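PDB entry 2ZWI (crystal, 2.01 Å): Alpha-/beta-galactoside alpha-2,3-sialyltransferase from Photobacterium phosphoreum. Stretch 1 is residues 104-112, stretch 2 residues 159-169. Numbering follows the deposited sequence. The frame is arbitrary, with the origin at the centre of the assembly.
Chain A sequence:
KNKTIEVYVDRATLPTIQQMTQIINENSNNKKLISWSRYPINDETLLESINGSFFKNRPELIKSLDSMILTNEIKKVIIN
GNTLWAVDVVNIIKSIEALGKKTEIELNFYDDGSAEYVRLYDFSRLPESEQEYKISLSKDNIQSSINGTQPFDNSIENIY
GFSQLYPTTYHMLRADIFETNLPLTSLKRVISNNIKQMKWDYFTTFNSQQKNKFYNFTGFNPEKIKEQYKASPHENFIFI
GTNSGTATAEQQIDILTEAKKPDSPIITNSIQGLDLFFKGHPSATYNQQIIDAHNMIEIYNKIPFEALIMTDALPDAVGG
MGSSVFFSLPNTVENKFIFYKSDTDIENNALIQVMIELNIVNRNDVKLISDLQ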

ATOM      1  N   GLU A 104      16.255  22.466  -1.889  1.00 17.33           N
ATOM      2  CA  GLU A 104      15.551  21.757  -2.957  1.00 17.78           C
ATOM      3  C   GLU A 104      14.692  20.676  -2.320  1.00 16.35           C
ATOM      4  O   GLU A 104      15.140  20.004  -1.398  1.00 15.90           O
ATOM      5  N   ILE A 105      13.451  20.534  -2.788  1.00 15.33           N
ATOM      6  CA  ILE A 105      12.557  19.475  -2.293  1.00 14.20           C
ATOM      7  C   ILE A 105      12.073  18.600  -3.443  1.00 13.70           C
ATOM      8  O   ILE A 105      11.610  19.105  -4.459  1.00 13.64           O
ATOM      9  N   GLU A 106      12.197  17.290  -3.268  1.00 13.05           N
ATOM     10  CA  GLU A 106      11.678  16.305  -4.215  1.00 13.07           C
ATOM     11  C   GLU A 106      10.806  15.311  -3.467  1.00 12.23           C
ATOM     12  O   GLU A 106      11.062  15.016  -2.299  1.00 12.24           O
ATOM     13  N   LEU A 107       9.781  14.797  -4.140  1.00 11.41           N
ATOM     14  CA  LEU A 107       8.739  14.005  -3.475  1.00 10.58           C
ATOM     15  C   LEU A 107       8.551  12.640  -4.114  1.00 10.15           C
ATOM     16  O   LEU A 107       8.535  12.523  -5.335  1.00 10.45           O
ATOM     17  N   ASN A 108       8.412  11.622  -3.271  1.00  9.60           N
ATOM     18  CA  ASN A 108       7.974  10.293  -3.687  1.00  9.53           C
ATOM     19  C   ASN A 108       6.755   9.901  -2.852  1.00  9.41           C
ATOM     20  O   ASN A 108       6.880   9.729  -1.627  1.00  9.03           O
ATOM     21  N   PHE A 109       5.595   9.775  -3.501  1.00  9.29           N
ATOM     22  CA  PHE A 109       4.367   9.323  -2.842  1.00  9.63           C
ATOM     23  C   PHE A 109       4.060   7.853  -3.187  1.00 10.14           C
ATOM     24  O   PHE A 109       4.058   7.468  -4.355  1.00 10.85           O
ATOM     25  N   TYR A 110       3.809   7.045  -2.169  1.00 10.01           N
ATOM     26  CA  TYR A 110       3.440   5.644  -2.331  1.00 10.74           C
ATOM     27  C   TYR A 110       1.988   5.442  -1.921  1.00 11.07           C
ATOM     28  O   TYR A 110       1.606   5.844  -0.821  1.00 10.85           O
ATOM     29  N   ASP A 111       1.178   4.837  -2.798  1.00 11.93           N
ATOM     30  CA  ASP A 111      -0.234   4.561  -2.487  1.00 12.63           C
ATOM     31  C   ASP A 111      -0.378   3.846  -1.147  1.00 12.95           C
ATOM     32  O   ASP A 111       0.442   3.005  -0.820  1.00 12.47           O
ATOM     33  N   ASP A 112      -1.446   4.166  -0.413  1.00 13.35           N
ATOM     34  CA  ASP A 112      -1.766   3.560   0.893  1.00 13.68           C
ATOM     35  C   ASP A 112      -2.386   2.161   0.738  1.00 13.77           C
ATOM     36  O   ASP A 112      -2.124   1.263   1.540  1.00 13.29           O
ATOM     37  N   ILE A 159      -4.050  15.184  -3.550  1.00  9.96           N
ATOM     38  CA  ILE A 159      -3.023  14.177  -3.249  1.00  9.64           C
ATOM     39  C   ILE A 159      -2.232  13.768  -4.496  1.00  9.27           C
ATOM     40  O   ILE A 159      -1.038  13.526  -4.398  1.00  8.60           O
ATOM     41  N   TYR A 160      -2.885  13.741  -5.661  1.00  9.40           N
ATOM     42  CA  TYR A 160      -2.165  13.496  -6.917  1.00 10.11           C
ATOM     43  C   TYR A 160      -1.720  14.774  -7.654  1.00 10.32           C
ATOM     44  O   TYR A 160      -1.367  14.727  -8.845  1.00 10.33           O
ATOM     45  N   GLY A 161      -1.706  15.910  -6.950  1.00 10.60           N
ATOM     46  CA  GLY A 161      -1.479  17.195  -7.608  1.00 10.35           C
ATOM     47  C   GLY A 161      -0.175  17.906  -7.285  1.00 10.83           C
ATOM     48  O   GLY A 161       0.004  19.065  -7.677  1.00 10.72           O
ATOM     49  N   PHE A 162       0.738  17.220  -6.596  1.00 10.50           N
ATOM     50  CA  PHE A 162       1.984  17.842  -6.110  1.00 10.91           C
ATOM     51  C   PHE A 162       3.044  18.073  -7.188  1.00 11.20           C
ATOM     52  O   PHE A 162       3.912  18.939  -7.015  1.00 10.98           O
ATOM     53  N   SER A 163       3.006  17.303  -8.284  1.00 11.66           N
ATOM     54  CA  SER A 163       3.994  17.506  -9.369  1.00 12.16           C
ATOM     55  C   SER A 163       3.872  18.894 -10.039  1.00 13.03           C
ATOM     56  O   SER A 163       4.779  19.328 -10.764  1.00 13.10           O
ATOM     57  N   GLN A 164       2.755  19.581  -9.781  1.00 13.33           N
ATOM     58  CA  GLN A 164       2.591  20.982 -10.178  1.00 13.88           C
ATOM     59  C   GLN A 164       3.516  21.916  -9.394  1.00 13.96           C
ATOM     60  O   GLN A 164       3.815  23.018  -9.845  1.00 14.04           O
ATOM     61  N   LEU A 165       3.966  21.470  -8.221  1.00 14.26           N
ATOM     62  CA  LEU A 165       4.739  22.323  -7.314  1.00 14.45           C
ATOM     63  C   LEU A 165       6.187  21.903  -7.130  1.00 14.18           C
ATOM     64  O   LEU A 165       7.062  22.761  -6.958  1.00 14.00           O
ATOM     65  N   TYR A 166       6.428  20.590  -7.121  1.00 13.34           N
ATOM     66  CA  TYR A 166       7.744  20.028  -6.847  1.00 13.24           C
ATOM     67  C   TYR A 166       8.014  18.846  -7.780  1.00 12.84           C
ATOM     68  O   TYR A 166       7.068  18.213  -8.262  1.00 13.33           O
ATOM     69  N   PRO A 167       9.305  18.543  -8.035  1.00 12.31           N
ATOM     70  CA  PRO A 167       9.629  17.261  -8.668  1.00 11.73           C
ATOM     71  C   PRO A 167       9.032  16.138  -7.816  1.00 11.10           C
ATOM     72  O   PRO A 167       9.379  16.001  -6.633  1.00 10.13           O
ATOM     73  N   THR A 168       8.102  15.387  -8.414  1.00 10.27           N
ATOM     74  CA  THR A 168       7.295  14.393  -7.698  1.00  9.88           C
ATOM     75  C   THR A 168       7.189  13.107  -8.510  1.00  9.39           C
ATOM     76  O   THR A 168       6.949  13.137  -9.727  1.00  9.19           O
ATOM     77  N   THR A 169       7.366  11.985  -7.831  1.00  8.60           N
ATOM     78  CA  THR A 169       7.016  10.680  -8.401  1.00  8.16           C
ATOM     79  C   THR A 169       5.896  10.021  -7.584  1.00  7.84           C
ATOM     80  O   THR A 169       5.932  10.019  -6.355  1.00  7.41           O
TER

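Two parallel strands are joined by three backbone hydrogen bonds. Leu 107 N donates to Pro 167 O at 2.8 Å, Thr 169 N to Leu 107 O at 2.8 Å, and Phe 109 N to Thr 169 O at 2.9 Å. The one direct side-chain hydrogen bond across the stretches runs from Tyr 160 OH to Asp 111 OD1, at 2.8 Å. Both side chains are m at chi1, and the carboxylate meets the tyrosine ring at its edge. Thr 168, also m, turns its hydroxyl back to its own stretch, with OG1 donating to Tyr 166 O at 2.9 Å. Water 1 donates to Leu 107 O at 3.3 Å and makes a weak bond of 3.4 Å to Thr 169 OG1.

Leu 107 and Thr 168 share one sheet face. Leu 107 is m, t, which brings CD1 to 3.7 Å from Phe 162 CD1 and 3.9 Å from Tyr 166 CB. Phe 162 points toward the strand. Phe 109 CE2 lies over one face of its ring, 3.7 Å from Phe 162 CG, with the planes at 49°. Ile 105 CB packs 3.8 Å from Tyr 166 CD2. On the other sheet face, Asn 108 ND2 approaches Thr 169 CB at 3.5 Å; both residues are m. Glu 106 CG covers Pro 167 CB at 3.8 Å.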

ATOM      1  CB  GLU A 104      16.540  21.143  -3.946  1.00 17.83           C
ATOM      2  CG  GLU A 104      17.244  22.177  -4.821  1.00 20.25           C
ATOM      3  CD  GLU A 104      18.387  21.599  -5.641  1.00 20.30           C
ATOM      4  OE1 GLU A 104      18.403  20.369  -5.876  1.00 23.23           O
ATOM      5  OE2 GLU A 104      19.269  22.386  -6.068  1.00 24.94           O
ATOM      6  CB  ILE A 105      11.323  20.037  -1.535  1.00 14.20           C
ATOM      7  CG1 ILE A 105      11.754  20.778  -0.267  1.00 14.03           C
ATOM      8  CG2 ILE A 105      10.351  18.909  -1.175  1.00 13.09           C
ATOM      9  CD1 ILE A 105      10.733  21.788   0.246  1.00 13.32           C
ATOM     10  CB  GLU A 106      12.827  15.587  -4.927  1.00 12.92           C
ATOM     11  CG  GLU A 106      13.618  16.531  -5.827  1.00 16.34           C
ATOM     12  CD  GLU A 106      14.707  15.842  -6.625  1.00 20.23           C
ATOM     13  OE1 GLU A 106      15.493  16.564  -7.288  1.00 22.77           O
ATOM     14  OE2 GLU A 106      14.777  14.593  -6.596  1.00 21.18           O
ATOM     15  CB  LEU A 107       7.395  14.744  -3.495  1.00 10.41           C
ATOM     16  CG  LEU A 107       7.352  16.187  -2.973  1.00 11.06           C
ATOM     17  CD1 LEU A 107       6.005  16.806  -3.231  1.00 10.22           C
ATOM     18  CD2 LEU A 107       7.705  16.249  -1.474  1.00 11.22           C
ATOM     19  CB  ASN A 108       9.097   9.263  -3.483  1.00  9.08           C
ATOM     20  CG  ASN A 108      10.311   9.533  -4.363  1.00 11.35           C
ATOM     21  OD1 ASN A 108      11.383   9.908  -3.872  1.00 15.16           O
ATOM     22  ND2 ASN A 108      10.147   9.354  -5.663  1.00  9.94           N
ATOM     23  CB  PHE A 109       3.167  10.184  -3.252  1.00  9.19           C
ATOM     24  CG  PHE A 109       3.165  11.576  -2.671  1.00  9.12           C
ATOM     25  CD1 PHE A 109       2.684  11.810  -1.378  1.00 10.25           C
ATOM     26  CD2 PHE A 109       3.614  12.660  -3.425  1.00  9.40           C
ATOM     27  CE1 PHE A 109       2.674  13.109  -0.830  1.00 10.14           C
ATOM     28  CE2 PHE A 109       3.593  13.962  -2.898  1.00 10.05           C
ATOM     29  CZ  PHE A 109       3.124  14.182  -1.592  1.00  9.40           C
ATOM     30  CB  TYR A 110       4.338   4.778  -1.441  1.00 10.54           C
ATOM     31  CG  TYR A 110       5.789   4.788  -1.857  1.00 10.97           C
ATOM     32  CD1 TYR A 110       6.643   5.829  -1.475  1.00 10.20           C
ATOM     33  CD2 TYR A 110       6.302   3.762  -2.636  1.00 10.64           C
ATOM     34  CE1 TYR A 110       7.979   5.840  -1.869  1.00 10.54           C
ATOM     35  CE2 TYR A 110       7.644   3.763  -3.037  1.00 11.28           C
ATOM     36  CZ  TYR A 110       8.458   4.798  -2.654  1.00 10.96           C
ATOM     37  OH  TYR A 110       9.754   4.773  -3.051  1.00 13.51           O
ATOM     38  CB  ASP A 111      -0.873   3.669  -3.565  1.00 13.26           C
ATOM     39  CG  ASP A 111      -1.120   4.398  -4.876  1.00 13.86           C
ATOM     40  OD1 ASP A 111      -1.068   5.650  -4.911  1.00 13.04           O
ATOM     41  OD2 ASP A 111      -1.371   3.686  -5.879  1.00 14.12           O
ATOM     42  CB  ASP A 112      -2.717   4.515   1.640  1.00 13.94           C
ATOM     43  CG  ASP A 112      -3.199   3.983   2.977  1.00 15.13           C
ATOM     44  OD1 ASP A 112      -2.621   4.369   4.011  1.00 15.21           O
ATOM     45  OD2 ASP A 112      -4.188   3.215   3.002  1.00 18.53           O
ATOM     46  CB  ILE A 159      -3.581  12.965  -2.454  1.00  9.40           C
ATOM     47  CG1 ILE A 159      -4.522  12.101  -3.309  1.00  9.62           C
ATOM     48  CG2 ILE A 159      -4.286  13.452  -1.188  1.00 10.06           C
ATOM     49  CD1 ILE A 159      -5.078  10.879  -2.582  1.00  8.94           C
ATOM     50  CB  TYR A 160      -2.959  12.555  -7.844  1.00 10.15           C
ATOM     51  CG  TYR A 160      -2.993  11.108  -7.383  1.00 10.31           C
ATOM     52  CD1 TYR A 160      -1.841  10.318  -7.421  1.00 11.13           C
ATOM     53  CD2 TYR A 160      -4.174  10.526  -6.921  1.00  9.57           C
ATOM     54  CE1 TYR A 160      -1.859   8.981  -6.996  1.00 10.99           C
ATOM     55  CE2 TYR A 160      -4.210   9.187  -6.512  1.00 10.19           C
ATOM     56  CZ  TYR A 160      -3.043   8.420  -6.550  1.00 10.89           C
ATOM     57  OH  TYR A 160      -3.063   7.102  -6.138  1.00 11.48           O
ATOM     58  CB  PHE A 162       2.609  17.016  -4.974  1.00 10.16           C
ATOM     59  CG  PHE A 162       1.943  17.191  -3.636  1.00 10.75           C
ATOM     60  CD1 PHE A 162       2.563  17.925  -2.629  1.00 10.85           C
ATOM     61  CD2 PHE A 162       0.701  16.597  -3.373  1.00 11.25           C
ATOM     62  CE1 PHE A 162       1.957  18.090  -1.380  1.00 11.43           C
ATOM     63  CE2 PHE A 162       0.084  16.748  -2.128  1.00 12.35           C
ATOM     64  CZ  PHE A 162       0.708  17.494  -1.128  1.00 11.31           C
ATOM     65  CB  SER A 163       3.949  16.372 -10.399  1.00 12.16           C
ATOM     66  OG  SER A 163       2.857  16.523 -11.299  1.00 11.71           O
ATOM     67  CB  GLN A 164       1.127  21.421  -9.994  1.00 13.42           C
ATOM     68  CG  GLN A 164       0.135  20.650 -10.865  1.00 13.41           C
ATOM     69  CD  GLN A 164      -1.324  20.912 -10.500  1.00 14.29           C
ATOM     70  OE1 GLN A 164      -2.066  21.509 -11.277  1.00 14.94           O
ATOM     71  NE2 GLN A 164      -1.742  20.460  -9.316  1.00 14.13           N
ATOM     72  CB  LEU A 165       4.074  22.396  -5.935  1.00 14.55           C
ATOM     73  CG  LEU A 165       2.810  23.227  -5.687  1.00 15.67           C
ATOM     74  CD1 LEU A 165       2.975  24.644  -6.211  1.00 16.43           C
ATOM     75  CD2 LEU A 165       1.601  22.567  -6.292  1.00 19.18           C
ATOM     76  CB  TYR A 166       7.829  19.541  -5.385  1.00 13.82           C
ATOM     77  CG  TYR A 166       7.571  20.627  -4.357  1.00 14.39           C
ATOM     78  CD1 TYR A 166       6.283  20.869  -3.883  1.00 12.80           C
ATOM     79  CD2 TYR A 166       8.616  21.412  -3.869  1.00 13.21           C
ATOM     80  CE1 TYR A 166       6.038  21.876  -2.944  1.00 14.81           C
ATOM     81  CE2 TYR A 166       8.384  22.427  -2.930  1.00 14.60           C
ATOM     82  CZ  TYR A 166       7.091  22.646  -2.475  1.00 14.78           C
ATOM     83  OH  TYR A 166       6.848  23.636  -1.556  1.00 16.60           O
ATOM     84  CB  PRO A 167      11.159  17.218  -8.634  1.00 11.54           C
ATOM     85  CG  PRO A 167      11.574  18.669  -8.600  1.00 13.04           C
ATOM     86  CD  PRO A 167      10.515  19.350  -7.759  1.00 12.39           C
ATOM     87  CB  THR A 168       5.858  14.906  -7.438  1.00 10.05           C
ATOM     88  OG1 THR A 168       5.904  16.108  -6.676  1.00 11.06           O
ATOM     89  CG2 THR A 168       5.036  13.901  -6.679  1.00 10.35           C
ATOM     90  CB  THR A 169       8.241   9.758  -8.527  1.00  8.66           C
ATOM     91  OG1 THR A 169       9.174  10.332  -9.460  1.00  9.37           O
ATOM     92  CG2 THR A 169       7.845   8.368  -9.024  1.00  8.03           C
TER
HETATM   93  O   HOH W   1      10.836  12.688  -7.659  1.00 26.95           O